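Local coordinates for protein malic enzyme (Entamoeba histolytica, PDB 3NV9) that probably catalyses the oxidative decarboxylation of malate to pyruvate, with NAD or NADP as the hydride acceptor, and forms a deeply entangled dimer, at residues 9-12 and 13-17; 331-335 and 336-340; 346-350 and 351-355. All blocks are in the same frame, centred on the assembly; numbering follows the deposited sequence.

Interaction 1: residues 9-12 and 13-17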
loop_
_atom_site.group_PDB
_atom_site.type_symbol
_atom_site.label_atom_id
_atom_site.label_comp_id
_atom_site.label_asym_id
_atom_site.label_seq_id
_atom_site.Cartn_x
_atom_site.Cartn_y
_atom_site.Cartn_z
ATOM N N SER A 9 25.373 -10.793 14.501
ATOM C CA SER A 9 25.732 -12.248 14.515
ATOM C C SER A 9 26.313 -12.790 15.826
ATOM O O SER A 9 26.375 -14.000 16.015
ATOM C CB SER A 9 26.720 -12.579 13.368
ATOM O OG SER A 9 27.737 -11.564 13.296
ATOM N N ASN A 10 26.738 -11.917 16.735
ATOM C CA ASN A 10 27.519 -12.348 17.872
ATOM C C ASN A 10 26.881 -11.940 19.191
ATOM O O ASN A 10 27.580 -11.620 20.160
ATOM C CB ASN A 10 28.938 -11.777 17.783
ATOM C CG ASN A 10 28.977 -10.241 17.935
ATOM O OD1 ASN A 10 28.038 -9.518 17.538
ATOM N ND2 ASN A 10 30.089 -9.735 18.493
ATOM N N LEU A 11 25.554 -11.935 19.226
ATOM C CA LEU A 11 24.865 -11.523 20.438
ATOM C C LEU A 11 25.179 -12.475 21.603
ATOM O O LEU A 11 25.445 -12.006 22.695
ATOM C CB LEU A 11 23.354 -11.383 20.235
ATOM C CG LEU A 11 22.574 -11.189 21.546
ATOM C CD1 LEU A 11 22.732 -9.810 22.128
ATOM C CD2 LEU A 11 21.093 -11.495 21.334
ATOM N N GLU A 12 25.134 -13.782 21.346
ATOM C CA GLU A 12 25.473 -14.811 22.325
ATOM C C GLU A 12 26.759 -14.497 23.107
ATOM O O GLU A 12 26.776 -14.576 24.348
ATOM C CB GLU A 12 25.546 -16.212 21.684
ATOM C CG GLU A 12 24.226 -16.702 21.019
ATOM C CD GLU A 12 23.059 -17.009 21.991
ATOM O OE1 GLU A 12 23.296 -17.433 23.152
ATOM O OE2 GLU A 12 21.881 -16.851 21.570
ATOM N N GLU A 13 27.788 -14.077 22.392
ATOM C CA GLU A 13 29.108 -13.794 22.975
ATOM C C GLU A 13 29.140 -12.460 23.705
ATOM O O GLU A 13 30.007 -12.230 24.533
ATOM C CB GLU A 13 30.187 -13.823 21.884
ATOM C CG GLU A 13 30.289 -15.178 21.138
ATOM C CD GLU A 13 29.260 -15.384 19.961
ATOM O OE1 GLU A 13 28.129 -14.847 19.951
ATOM O OE2 GLU A 13 29.584 -16.126 19.017
ATOM N N CYS A 14 28.214 -11.558 23.374
ATOM C CA CYS A 14 28.167 -10.249 24.028
ATOM C C CYS A 14 27.353 -10.307 25.311
ATOM O O CYS A 14 27.328 -9.358 26.088
ATOM C CB CYS A 14 27.601 -9.180 23.085
ATOM S SG CYS A 14 28.646 -8.892 21.626
ATOM N N LEU A 15 26.644 -11.416 25.498
ATOM C CA LEU A 15 25.922 -11.658 26.728
ATOM C C LEU A 15 26.906 -12.344 27.665
ATOM O O LEU A 15 27.516 -13.380 27.321
ATOM C CB LEU A 15 24.680 -12.512 26.488
ATOM C CG LEU A 15 23.256 -11.943 26.351
ATOM C CD1 LEU A 15 23.137 -10.451 26.369
ATOM C CD2 LEU A 15 22.588 -12.513 25.157
ATOM N N PRO A 16 27.103 -11.733 28.833
ATOM C CA PRO A 16 28.104 -12.187 29.807
ATOM C C PRO A 16 28.003 -13.665 30.174
ATOM O O PRO A 16 26.899 -14.195 30.408
ATOM C CB PRO A 16 27.825 -11.306 31.022
ATOM C CG PRO A 16 27.236 -10.031 30.419
ATOM C CD PRO A 16 26.482 -10.448 29.198
ATOM N N SER A 17 29.168 -14.315 30.217
ATOM C CA SER A 17 29.320 -15.680 30.737
ATOM C C SER A 17 28.480 -15.983 31.985
ATOM O O SER A 17 27.844 -17.039 32.078
ATOM C CB SER A 17 30.787 -15.932 31.086
ATOM O OG SER A 17 31.410 -16.783 30.118
#

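Interaction 2: residues 331-335 and 336-340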
loop_
_atom_site.group_PDB
_atom_site.type_symbol
_atom_site.label_atom_id
_atom_site.label_comp_id
_atom_site.label_asym_id
_atom_site.label_seq_id
_atom_site.Cartn_x
_atom_site.Cartn_y
_atom_site.Cartn_z
ATOM N N PRO A 331 8.123 -18.114 23.953
ATOM C CA PRO A 331 7.483 -19.440 23.833
ATOM C C PRO A 331 6.978 -20.047 25.158
ATOM O O PRO A 331 7.386 -19.653 26.253
ATOM C CB PRO A 331 8.604 -20.321 23.343
ATOM C CG PRO A 331 9.812 -19.696 23.978
ATOM C CD PRO A 331 9.572 -18.214 23.798
ATOM N N GLU A 332 6.118 -21.035 25.033
ATOM C CA GLU A 332 5.489 -21.652 26.187
ATOM C C GLU A 332 6.507 -22.148 27.220
ATOM O O GLU A 332 6.214 -22.187 28.406
ATOM C CB GLU A 332 4.594 -22.786 25.694
ATOM C CG GLU A 332 3.402 -22.280 24.913
ATOM C CD GLU A 332 3.658 -22.140 23.402
ATOM O OE1 GLU A 332 4.817 -21.871 22.950
ATOM O OE2 GLU A 332 2.649 -22.254 22.664
ATOM N N ILE A 333 7.673 -22.552 26.752
ATOM C CA ILE A 333 8.747 -22.958 27.601
ATOM C C ILE A 333 10.001 -22.645 26.794
ATOM O O ILE A 333 9.975 -22.733 25.578
ATOM C CB ILE A 333 8.676 -24.485 28.017
ATOM C CG1 ILE A 333 9.366 -24.691 29.359
ATOM C CG2 ILE A 333 9.363 -25.392 26.971
ATOM C CD1 ILE A 333 9.537 -26.178 29.790
ATOM N N TYR A 334 11.095 -22.252 27.438
ATOM C CA TYR A 334 12.293 -21.939 26.658
ATOM C C TYR A 334 13.032 -23.228 26.280
ATOM O O TYR A 334 12.952 -24.219 26.994
ATOM C CB TYR A 334 13.258 -20.988 27.401
ATOM C CG TYR A 334 12.854 -19.518 27.451
ATOM C CD1 TYR A 334 12.453 -18.927 28.668
ATOM C CD2 TYR A 334 12.919 -18.698 26.294
ATOM C CE1 TYR A 334 12.121 -17.585 28.753
ATOM C CE2 TYR A 334 12.585 -17.323 26.344
ATOM C CZ TYR A 334 12.191 -16.786 27.591
ATOM O OH TYR A 334 11.894 -15.466 27.698
ATOM N N PRO A 335 13.748 -23.208 25.150
ATOM C CA PRO A 335 14.511 -24.377 24.677
ATOM C C PRO A 335 15.378 -25.039 25.756
ATOM O O PRO A 335 15.338 -26.265 25.876
ATOM C CB PRO A 335 15.399 -23.790 23.552
ATOM C CG PRO A 335 14.545 -22.638 22.980
ATOM C CD PRO A 335 13.639 -22.145 24.123
ATOM N N TYR A 336 16.168 -24.283 26.524
ATOM C CA TYR A 336 17.068 -24.922 27.518
ATOM C C TYR A 336 16.254 -25.650 28.611
ATOM O O TYR A 336 16.738 -26.644 29.197
ATOM C CB TYR A 336 18.000 -23.901 28.209
ATOM C CG TYR A 336 17.344 -23.151 29.367
ATOM C CD1 TYR A 336 17.423 -23.624 30.685
ATOM C CD2 TYR A 336 16.632 -21.989 29.129
ATOM C CE1 TYR A 336 16.802 -22.934 31.769
ATOM C CE2 TYR A 336 16.010 -21.288 30.174
ATOM C CZ TYR A 336 16.098 -21.751 31.491
ATOM O OH TYR A 336 15.449 -21.039 32.465
ATOM N N GLU A 337 15.046 -25.149 28.895
ATOM C CA GLU A 337 14.161 -25.810 29.912
ATOM C C GLU A 337 13.649 -27.103 29.330
ATOM O O GLU A 337 13.666 -28.107 30.019
ATOM C CB GLU A 337 12.944 -24.972 30.299
ATOM C CG GLU A 337 13.260 -23.629 30.881
ATOM C CD GLU A 337 11.994 -22.873 31.242
ATOM O OE1 GLU A 337 11.524 -22.076 30.375
ATOM O OE2 GLU A 337 11.452 -23.100 32.370
ATOM N N ALA A 338 13.191 -27.062 28.059
ATOM C CA ALA A 338 12.757 -28.274 27.332
ATOM C C ALA A 338 13.885 -29.307 27.118
ATOM O O ALA A 338 13.647 -30.506 27.211
ATOM C CB ALA A 338 12.049 -27.925 25.979
ATOM N N LYS A 339 15.105 -28.842 26.869
ATOM C CA LYS A 339 16.275 -29.742 26.752
ATOM C C LYS A 339 16.612 -30.430 28.093
ATOM O O LYS A 339 16.828 -31.646 28.149
ATOM C CB LYS A 339 17.488 -28.994 26.189
ATOM C CG LYS A 339 17.430 -28.721 24.675
ATOM C CD LYS A 339 17.934 -29.912 23.835
ATOM C CE LYS A 339 17.482 -29.795 22.359
ATOM N NZ LYS A 339 18.346 -28.810 21.614
ATOM N N GLU A 340 16.638 -29.638 29.169
ATOM C CA GLU A 340 16.931 -30.126 30.500
ATOM C C GLU A 340 15.937 -31.196 30.852
ATOM O O GLU A 340 16.278 -32.117 31.533
ATOM C CB GLU A 340 16.775 -28.993 31.508
ATOM C CG GLU A 340 18.023 -28.183 31.715
ATOM C CD GLU A 340 17.835 -26.998 32.655
ATOM O OE1 GLU A 340 16.652 -26.595 32.965
ATOM O OE2 GLU A 340 18.912 -26.468 33.060
#

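Interaction 3: residues 346-350 and 351-355. With NA (sodium ion), chain J.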
loop_
_atom_site.group_PDB
_atom_site.type_symbol
_atom_site.label_atom_id
_atom_site.label_comp_id
_atom_site.label_asym_id
_atom_site.label_seq_id
_atom_site.Cartn_x
_atom_site.Cartn_y
_atom_site.Cartn_z
ATOM N N VAL A 346 13.688 -29.200 19.673
ATOM C CA VAL A 346 12.812 -28.110 20.150
ATOM C C VAL A 346 12.806 -26.982 19.121
ATOM O O VAL A 346 13.881 -26.513 18.675
ATOM C CB VAL A 346 13.325 -27.495 21.513
ATOM C CG1 VAL A 346 12.317 -26.475 22.076
ATOM C CG2 VAL A 346 13.598 -28.573 22.546
ATOM N N ALA A 347 11.601 -26.557 18.751
ATOM C CA ALA A 347 11.409 -25.409 17.882
ATOM C C ALA A 347 10.638 -24.333 18.617
ATOM O O ALA A 347 9.759 -24.637 19.443
ATOM C CB ALA A 347 10.613 -25.795 16.690
ATOM N N THR A 348 10.924 -23.082 18.267
ATOM C CA THR A 348 10.092 -21.942 18.661
ATOM C C THR A 348 9.762 -21.095 17.436
ATOM O O THR A 348 10.191 -21.384 16.315
ATOM C CB THR A 348 10.766 -21.039 19.778
ATOM O OG1 THR A 348 11.708 -20.150 19.213
ATOM C CG2 THR A 348 11.462 -21.830 20.831
ATOM N N GLY A 349 9.003 -20.042 17.663
ATOM C CA GLY A 349 8.679 -19.059 16.635
ATOM C C GLY A 349 9.752 -18.010 16.419
ATOM O O GLY A 349 9.640 -17.207 15.513
ATOM N N ARG A 350 10.815 -18.039 17.199
ATOM C CA ARG A 350 11.826 -16.971 17.212
ATOM C C ARG A 350 13.092 -17.290 16.421
ATOM O O ARG A 350 13.559 -18.427 16.433
ATOM C CB ARG A 350 12.223 -16.659 18.671
ATOM C CG ARG A 350 11.089 -16.127 19.474
ATOM C CD ARG A 350 11.327 -16.101 20.983
ATOM N NE ARG A 350 12.533 -15.360 21.324
ATOM C CZ ARG A 350 12.796 -14.828 22.521
ATOM N NH1 ARG A 350 11.902 -14.879 23.517
ATOM N NH2 ARG A 350 13.935 -14.171 22.702
ATOM N N GLY A 351 13.695 -16.278 15.793
ATOM C CA GLY A 351 14.996 -16.463 15.134
ATOM C C GLY A 351 16.213 -16.328 16.022
ATOM O O GLY A 351 17.342 -16.382 15.540
ATOM N N ASP A 352 16.009 -16.123 17.335
ATOM C CA ASP A 352 17.143 -16.046 18.233
ATOM C C ASP A 352 17.405 -17.343 18.986
ATOM O O ASP A 352 18.334 -17.403 19.844
ATOM C CB ASP A 352 17.085 -14.826 19.157
ATOM C CG ASP A 352 15.875 -14.834 20.084
ATOM O OD1 ASP A 352 14.744 -15.207 19.704
ATOM O OD2 ASP A 352 16.066 -14.384 21.215
ATOM N N PHE A 353 16.610 -18.362 18.658
ATOM C CA PHE A 353 16.814 -19.742 19.127
ATOM C C PHE A 353 16.894 -20.611 17.915
ATOM O O PHE A 353 16.363 -20.246 16.887
ATOM C CB PHE A 353 15.650 -20.243 20.007
ATOM C CG PHE A 353 15.546 -19.520 21.303
ATOM C CD1 PHE A 353 16.589 -19.557 22.216
ATOM C CD2 PHE A 353 14.412 -18.745 21.601
ATOM C CE1 PHE A 353 16.529 -18.800 23.442
ATOM C CE2 PHE A 353 14.315 -17.995 22.837
ATOM C CZ PHE A 353 15.382 -18.044 23.762
ATOM N N PRO A 354 17.549 -21.773 18.023
ATOM C CA PRO A 354 17.495 -22.723 16.902
ATOM C C PRO A 354 16.075 -23.144 16.491
ATOM O O PRO A 354 15.134 -23.062 17.293
ATOM C CB PRO A 354 18.255 -23.952 17.458
ATOM C CG PRO A 354 19.314 -23.298 18.424
ATOM C CD PRO A 354 18.459 -22.231 19.105
ATOM N N ASN A 355 15.961 -23.582 15.236
ATOM C CA ASN A 355 14.792 -24.256 14.680
ATOM C C ASN A 355 13.600 -23.318 14.674
ATOM O O ASN A 355 12.618 -23.528 15.373
ATOM C CB ASN A 355 14.488 -25.576 15.433
ATOM C CG ASN A 355 15.683 -26.583 15.420
ATOM O OD1 ASN A 355 16.329 -26.814 14.380
ATOM N ND2 ASN A 355 15.926 -27.219 16.566
HETATM NA NA NA J . 13.294 -21.029 17.228
HETATM O O HOH W 1 15.080 -24.330 19.690
#

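Interaction 1: residues 9-12 and 13-17
Leu-11 and Cys-14 are joined through the backbone: Cys-14 N donates to Leu-11 O at 2.9 Å, the one bond across this short turn near the N-terminus that is not weak. Asn-10 O receives the amides of Glu-13 and Cys-14, and Leu-15 N is shared between the carbonyls of Leu-11 and Glu-12, its distance to Leu-11 O being 3.1 Å. The thiol of Cys-14 lies against the amide of Asn-10, with SG 3.6 Å from ND2. That amide is already satisfied by the preceding chain, since OD1 takes the N-H of Lys-5 and ND2 donates to Gln-3 O; an asparagine can serve both at once. Leu-11 CG packs on Leu-15 CD2 at 3.8 Å, and both leucines also lean on Leu-477 of helix 470-485. Glu-12 is bent at chi2 (-68°), and its carboxylate is claimed by Arg-24 and Lys-28 of helix 21-43, while Glu-13 folds back until OE1 is 3.4 Å from Glu-12 CB. A turn with so many weak backbone bonds therefore appears to owe its place largely to the salt bridges of Glu-12, an asparagine amide hydrogen-bonded at both ends, and leucine packing against neighbouring helices.

Interaction 2: residues 331-335 and 336-340
Glu-337 reaches back from the first turn of helix 335-340 to the residues that lead into it. Its CB lies 3.6 Å from Ile-333 CD1 and 3.4 Å from Tyr-334 O. With CG anti to the carbonyl carbon and the chain extended beyond it (chi2 -180°), CG passes over the rim of one face of the Tyr-336 ring. CD then comes against Ile-333 CG1 at 3.7 Å. At the tip, OE1 accepts the backbone N-H of Tyr-334 at 3.0 Å, an almost straight bond (168°) that meets the anti side of the oxygen, out of the carboxylate plane; the same oxygen sits at the edge of the Tyr-334 ring. OE2 has Ile-333 CG1 as its nearest atom across the contact, at 4.0 Å. Tyr-334 occupies the N-cap position, and its carbonyl takes Ala-338 N at 3.0 Å, opening the helix. Pro-335 suits the first helical position, having no N-H to leave unmatched, and its own carbonyl receives Lys-339 N. On the buried side, Ile-333 CG2 touches Ala-338 CB at 3.8 Å, where the small Ala-338 also packs on Val-346 of strand 345-348. The carboxylate of Glu-337, three residues after the N-cap, binds the N-cap N-H as in one half of a capping box, and its negative charge is probably stabilised by the positive end of the helix dipole.

Interaction 3: residues 346-350 and 351-355
Arg-350 grips Asp-352 side-on in a two-bonded salt bridge. NE donates to OD1 at 2.7 Å and NH2 to OD2 at 2.6 Å, each oxygen using its syn lone pair, and the guanidinium and carboxylate lie nearly coplanar, 12° apart. Asp-352 carries its CG between the backbone N and the carbonyl carbon (chi1 62°), which turns the short carboxylate back toward the arginine two residues earlier. Phe-353 covers one guanidinium face: CE2 stands over its centre, 3.5 Å from CZ, though the planes are inclined by 50°. Arginine suits this place because its flat end can bond along an edge while an aromatic carbon rests on its face, and NH1 remains for Thr-29 on helix 21-43. The chain here leaves strand 345-348, an edge strand, within this chain, of the Rossmann-type sheet in the NAD-binding domain, and curls around a sodium ion. Thr-348 OG1, Arg-350 O and Pro-354 O each bind that ion at 2.7 Å. The threonine hydroxyl also accepts the N-H of Arg-350, making an ST turn, so one oxygen fixes the bend and serves the metal. Asn-355 pins the far side of the loop. Its ND2 donates to Val-346 O at 3.0 Å, within its own amide plane but above that of the carbonyl, and also to Pro-401 O, while OD1 takes Ile-404 N. A water links Val-346 O to Pro-354 O, donating to both. Across the dimer interface, Gly-349 O accepts from Thr-66 of the second subunit, whose Pro-67 packs on Arg-350.

How the interactions relate
Interactions 2 and 3 belong to the NAD-binding domain and hold successive elements of it, helix 335-340 and strand 345-348. Their centres are 10 Å apart, and they share a packed seam in which Tyr-334 and Pro-335 meet Phe-353 while Ala-338 meets Val-346. Interaction 3 is the buried one, and many of its polar groups are matched by a salt bridge, a sodium ion and a water, others by neighbouring parts of the fold and the second subunit. Interaction 2, only partly buried, relies on capping bonds at a helix start. Interaction 1 lies farthest out, 28 Å from the chain centre, with exposed glutamates; it meets interaction 3 where Glu-12 approaches Asp-352, Lys-28 binding both residues.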